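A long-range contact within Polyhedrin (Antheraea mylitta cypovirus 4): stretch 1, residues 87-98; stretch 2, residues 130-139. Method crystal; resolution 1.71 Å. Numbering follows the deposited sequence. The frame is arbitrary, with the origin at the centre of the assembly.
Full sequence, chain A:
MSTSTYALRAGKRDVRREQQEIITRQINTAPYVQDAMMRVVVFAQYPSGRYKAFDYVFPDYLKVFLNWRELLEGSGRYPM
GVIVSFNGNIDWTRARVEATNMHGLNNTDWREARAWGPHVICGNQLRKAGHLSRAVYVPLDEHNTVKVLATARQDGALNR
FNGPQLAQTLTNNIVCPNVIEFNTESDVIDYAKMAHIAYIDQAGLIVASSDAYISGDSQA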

# COMPACT_ATOMS: atom_id res chain seq x y z
N ASN A 87 -0.83 -2.47 20.48
CA ASN A 87 -1.97 -3.03 21.20
C ASN A 87 -2.63 -4.21 20.50
O ASN A 87 -2.88 -4.17 19.29
N GLY A 88 -2.89 -5.27 21.27
CA GLY A 88 -3.56 -6.45 20.75
C GLY A 88 -2.74 -7.72 20.91
O GLY A 88 -1.75 -7.75 21.65
N ASN A 89 -3.15 -8.76 20.20
CA ASN A 89 -2.47 -10.04 20.22
C ASN A 89 -1.21 -10.02 19.36
O ASN A 89 -1.07 -10.80 18.42
N ILE A 90 -0.30 -9.12 19.70
CA ILE A 90 0.92 -8.93 18.93
C ILE A 90 2.03 -9.87 19.39
O ILE A 90 2.20 -10.11 20.58
N ASP A 91 2.77 -10.40 18.42
CA ASP A 91 3.96 -11.20 18.70
C ASP A 91 5.07 -10.28 19.20
O ASP A 91 5.73 -9.60 18.41
N TRP A 92 5.26 -10.25 20.52
CA TRP A 92 6.20 -9.32 21.14
C TRP A 92 7.66 -9.67 20.88
O TRP A 92 8.56 -8.87 21.16
N THR A 93 7.91 -10.86 20.35
CA THR A 93 9.27 -11.28 20.03
C THR A 93 9.71 -10.74 18.67
O THR A 93 10.89 -10.76 18.34
N ARG A 94 8.75 -10.25 17.89
CA ARG A 94 9.06 -9.71 16.56
C ARG A 94 8.65 -8.25 16.39
O ARG A 94 9.01 -7.61 15.41
N ALA A 95 7.88 -7.72 17.35
CA ALA A 95 7.48 -6.32 17.30
C ALA A 95 8.72 -5.43 17.35
O ALA A 95 9.63 -5.66 18.15
N ARG A 96 8.76 -4.40 16.50
CA ARG A 96 9.96 -3.58 16.42
C ARG A 96 9.73 -2.19 15.82
O ARG A 96 8.74 -1.94 15.14
N VAL A 97 10.68 -1.30 16.09
CA VAL A 97 10.66 0.06 15.59
C VAL A 97 12.10 0.45 15.29
O VAL A 97 13.03 -0.03 15.95
N GLU A 98 12.30 1.30 14.30
CA GLU A 98 13.60 1.94 14.14
C GLU A 98 13.46 3.29 13.47
O GLU A 98 12.54 3.52 12.68
N GLY A 130 0.24 -3.32 30.11
CA GLY A 130 -0.87 -4.24 30.28
C GLY A 130 -0.60 -5.51 29.49
O GLY A 130 0.37 -5.57 28.73
N HIS A 131 -1.43 -6.53 29.67
CA HIS A 131 -1.21 -7.78 28.95
C HIS A 131 -1.42 -7.58 27.45
O HIS A 131 -0.86 -8.31 26.63
N LEU A 132 -2.22 -6.58 27.09
CA LEU A 132 -2.55 -6.32 25.70
C LEU A 132 -1.68 -5.25 25.04
O LEU A 132 -1.75 -5.06 23.83
N SER A 133 -0.86 -4.56 25.82
CA SER A 133 -0.23 -3.35 25.31
C SER A 133 1.25 -3.17 25.66
O SER A 133 1.69 -3.52 26.76
N ARG A 134 2.00 -2.62 24.71
CA ARG A 134 3.36 -2.15 24.95
C ARG A 134 3.51 -0.74 24.39
O ARG A 134 2.78 -0.35 23.47
N ALA A 135 4.43 0.04 24.93
CA ALA A 135 4.69 1.37 24.40
C ALA A 135 6.16 1.74 24.54
O ALA A 135 6.84 1.31 25.48
N VAL A 136 6.67 2.52 23.60
CA VAL A 136 8.07 2.92 23.63
C VAL A 136 8.21 4.34 23.12
O VAL A 136 7.55 4.73 22.16
N TYR A 137 9.05 5.12 23.79
CA TYR A 137 9.37 6.46 23.32
C TYR A 137 10.66 6.42 22.51
O TYR A 137 11.64 5.79 22.90
N VAL A 138 10.65 7.10 21.37
CA VAL A 138 11.79 7.13 20.47
C VAL A 138 12.12 8.56 20.10
O VAL A 138 11.36 9.20 19.36
N PRO A 139 13.23 9.09 20.61
CA PRO A 139 13.63 10.45 20.23
C PRO A 139 14.02 10.52 18.75
O PRO A 139 14.62 9.58 18.23

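Stretch 2 enters the contact as a turn and leaves it as a strand.

The side chain of His 131 (chi1 p) points away from stretch 1. Its part in the contact is played by the carbonyl, which lies near the plane of the Trp 92 ring, at its edge. Two waters hydrogen-bond to it. Water 1 donates to His 131 O (2.9 Å) and to Gly 88 O (2.9 Å), and accepts a weak bond from Trp 92 NE1 (3.3 Å). Water 2 donates to His 131 O at 2.6 Å. It also accepts weak bonds from Trp 92 NE1 and Arg 134 NH2, each at 3.4 Å. Both waters therefore link the two stretches.

Leu 132 sets its CB sideways, with chi1 m and chi2 t, and the end of the side chain comes nearer to stretch 1, with Leu 132 CD2 4.1 Å from Gly 88 CA. Its carbonyl does the polar work. Gly 88 N donates to Leu 132 O at 2.8 Å, nearly straight at 166°. The same oxygen receives a CA-H...O contact from Asn 87 CA at 3.3 Å, and it lies 3.9 Å from Trp 92 CZ2, at the ring edge.

Ser 133 pairs with Asn 87 in an antiparallel, non-hydrogen-bonded bridge. Their side chains lie on the same face of the sheet, and both have chi1 m. This brings their polar ends together: Ser 133 OG donates to Asn 87 OD1 at a short 2.6 Å.

Arg 134 has the largest covered area in stretch 2, and it packs against Trp 92. Its CB points sideways, and chi1 and chi2 are both m, with chi3 t. The chain then runs over one face of the indole. Arg 134 CG sits above the six-membered ring, 3.4 Å from Trp 92 CZ3, in a CH-pi contact. Further on, the guanidinium lies flat over the five-membered ring, with the planes at 21°, and the stack is also a cation-pi contact. The CA-to-CB bond of Trp 92 (chi1 m) points toward stretch 2. Arg 134 NH1 also donates to Ser 133 O at 3.3 Å, within stretch 2.

Val 136 (chi1 p) points toward stretch 1, and its CG1 lies 4.5 Å from Val 97 CG2. Val 138 (chi1 t) points in again, with CG2 4.3 Å from Val 97 CG1. Val 97 (chi1 t) thus meets both valines in a loose apolar patch.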

# COMPACT_ATOMS: atom_id res chain seq x y z
CB ASN A 87 -3.02 -1.94 21.49
CG ASN A 87 -2.41 -0.69 22.09
OD1 ASN A 87 -2.36 -0.52 23.31
ND2 ASN A 87 -1.93 0.20 21.23
CB ASN A 89 -3.42 -11.14 19.75
CG ASN A 89 -2.82 -12.53 19.87
OD1 ASN A 89 -1.95 -12.77 20.70
ND2 ASN A 89 -3.30 -13.45 19.04
CB ILE A 90 1.39 -7.47 18.99
CG1 ILE A 90 0.33 -6.55 18.36
CG2 ILE A 90 2.74 -7.31 18.30
CD1 ILE A 90 0.68 -5.08 18.41
CB ASP A 91 4.39 -11.93 17.43
CG ASP A 91 5.68 -12.72 17.61
OD1 ASP A 91 6.13 -12.89 18.76
OD2 ASP A 91 6.24 -13.17 16.58
CB TRP A 92 5.95 -9.22 22.64
CG TRP A 92 4.57 -8.77 23.00
CD1 TRP A 92 3.67 -9.43 23.79
CD2 TRP A 92 3.92 -7.57 22.56
NE1 TRP A 92 2.51 -8.71 23.88
CE2 TRP A 92 2.63 -7.57 23.13
CE3 TRP A 92 4.30 -6.50 21.74
CZ2 TRP A 92 1.72 -6.53 22.91
CZ3 TRP A 92 3.40 -5.48 21.53
CH2 TRP A 92 2.12 -5.50 22.11
CB THR A 93 9.43 -12.80 20.05
OG1 THR A 93 8.68 -13.38 18.97
CG2 THR A 93 8.93 -13.37 21.38
CB ARG A 94 8.43 -10.57 15.46
CG ARG A 94 9.09 -11.94 15.31
CD ARG A 94 8.48 -12.72 14.16
NE ARG A 94 9.11 -14.03 13.99
CZ ARG A 94 8.72 -15.13 14.62
NH1 ARG A 94 7.69 -15.09 15.46
NH2 ARG A 94 9.35 -16.28 14.41
CB ALA A 95 6.53 -5.99 18.44
CB ARG A 96 11.03 -4.30 15.60
CG ARG A 96 10.69 -4.42 14.13
CD ARG A 96 11.60 -5.41 13.42
NE ARG A 96 11.33 -6.78 13.81
CZ ARG A 96 11.90 -7.84 13.25
NH1 ARG A 96 12.77 -7.68 12.26
NH2 ARG A 96 11.60 -9.06 13.66
CB VAL A 97 10.10 1.05 16.65
CG1 VAL A 97 10.12 2.48 16.12
CG2 VAL A 97 8.70 0.66 17.08
CB GLU A 98 14.58 1.03 13.39
CG GLU A 98 14.41 0.98 11.88
CD GLU A 98 15.42 0.05 11.22
OE1 GLU A 98 16.18 -0.62 11.95
OE2 GLU A 98 15.46 0.00 9.97
CB HIS A 131 -2.07 -8.92 29.51
CG HIS A 131 -3.54 -8.73 29.30
ND1 HIS A 131 -4.19 -9.16 28.16
CD2 HIS A 131 -4.50 -8.19 30.10
CE1 HIS A 131 -5.48 -8.87 28.26
NE2 HIS A 131 -5.69 -8.28 29.42
CB LEU A 132 -4.02 -5.90 25.58
CG LEU A 132 -5.08 -7.00 25.62
CD1 LEU A 132 -6.46 -6.42 25.81
CD2 LEU A 132 -5.02 -7.84 24.35
CB SER A 133 -1.00 -2.12 25.80
OG SER A 133 -2.34 -2.14 25.36
CB ARG A 134 4.39 -3.07 24.28
CG ARG A 134 4.30 -4.53 24.68
CD ARG A 134 4.69 -4.74 26.13
NE ARG A 134 4.94 -6.15 26.42
CZ ARG A 134 4.01 -7.02 26.79
NH1 ARG A 134 2.74 -6.63 26.91
NH2 ARG A 134 4.34 -8.28 27.03
CB ALA A 135 3.81 2.41 25.10
CB VAL A 136 8.95 1.97 22.78
CG1 VAL A 136 8.50 1.98 21.33
CG2 VAL A 136 10.41 2.35 22.89
CB TYR A 137 9.52 7.44 24.48
CG TYR A 137 9.98 8.81 24.03
CD1 TYR A 137 9.10 9.67 23.39
CD2 TYR A 137 11.29 9.23 24.22
CE1 TYR A 137 9.50 10.92 22.96
CE2 TYR A 137 11.70 10.48 23.79
CZ TYR A 137 10.81 11.32 23.17
OH TYR A 137 11.21 12.57 22.74
CB VAL A 138 11.51 6.33 19.19
CG1 VAL A 138 12.75 6.27 18.30
CG2 VAL A 138 11.02 4.93 19.53
CB PRO A 139 14.83 10.74 21.13
CG PRO A 139 15.34 9.40 21.55
CD PRO A 139 14.14 8.51 21.62
O HOH W 1 -0.71 -9.21 23.89
O HOH W 2 1.33 -9.77 26.86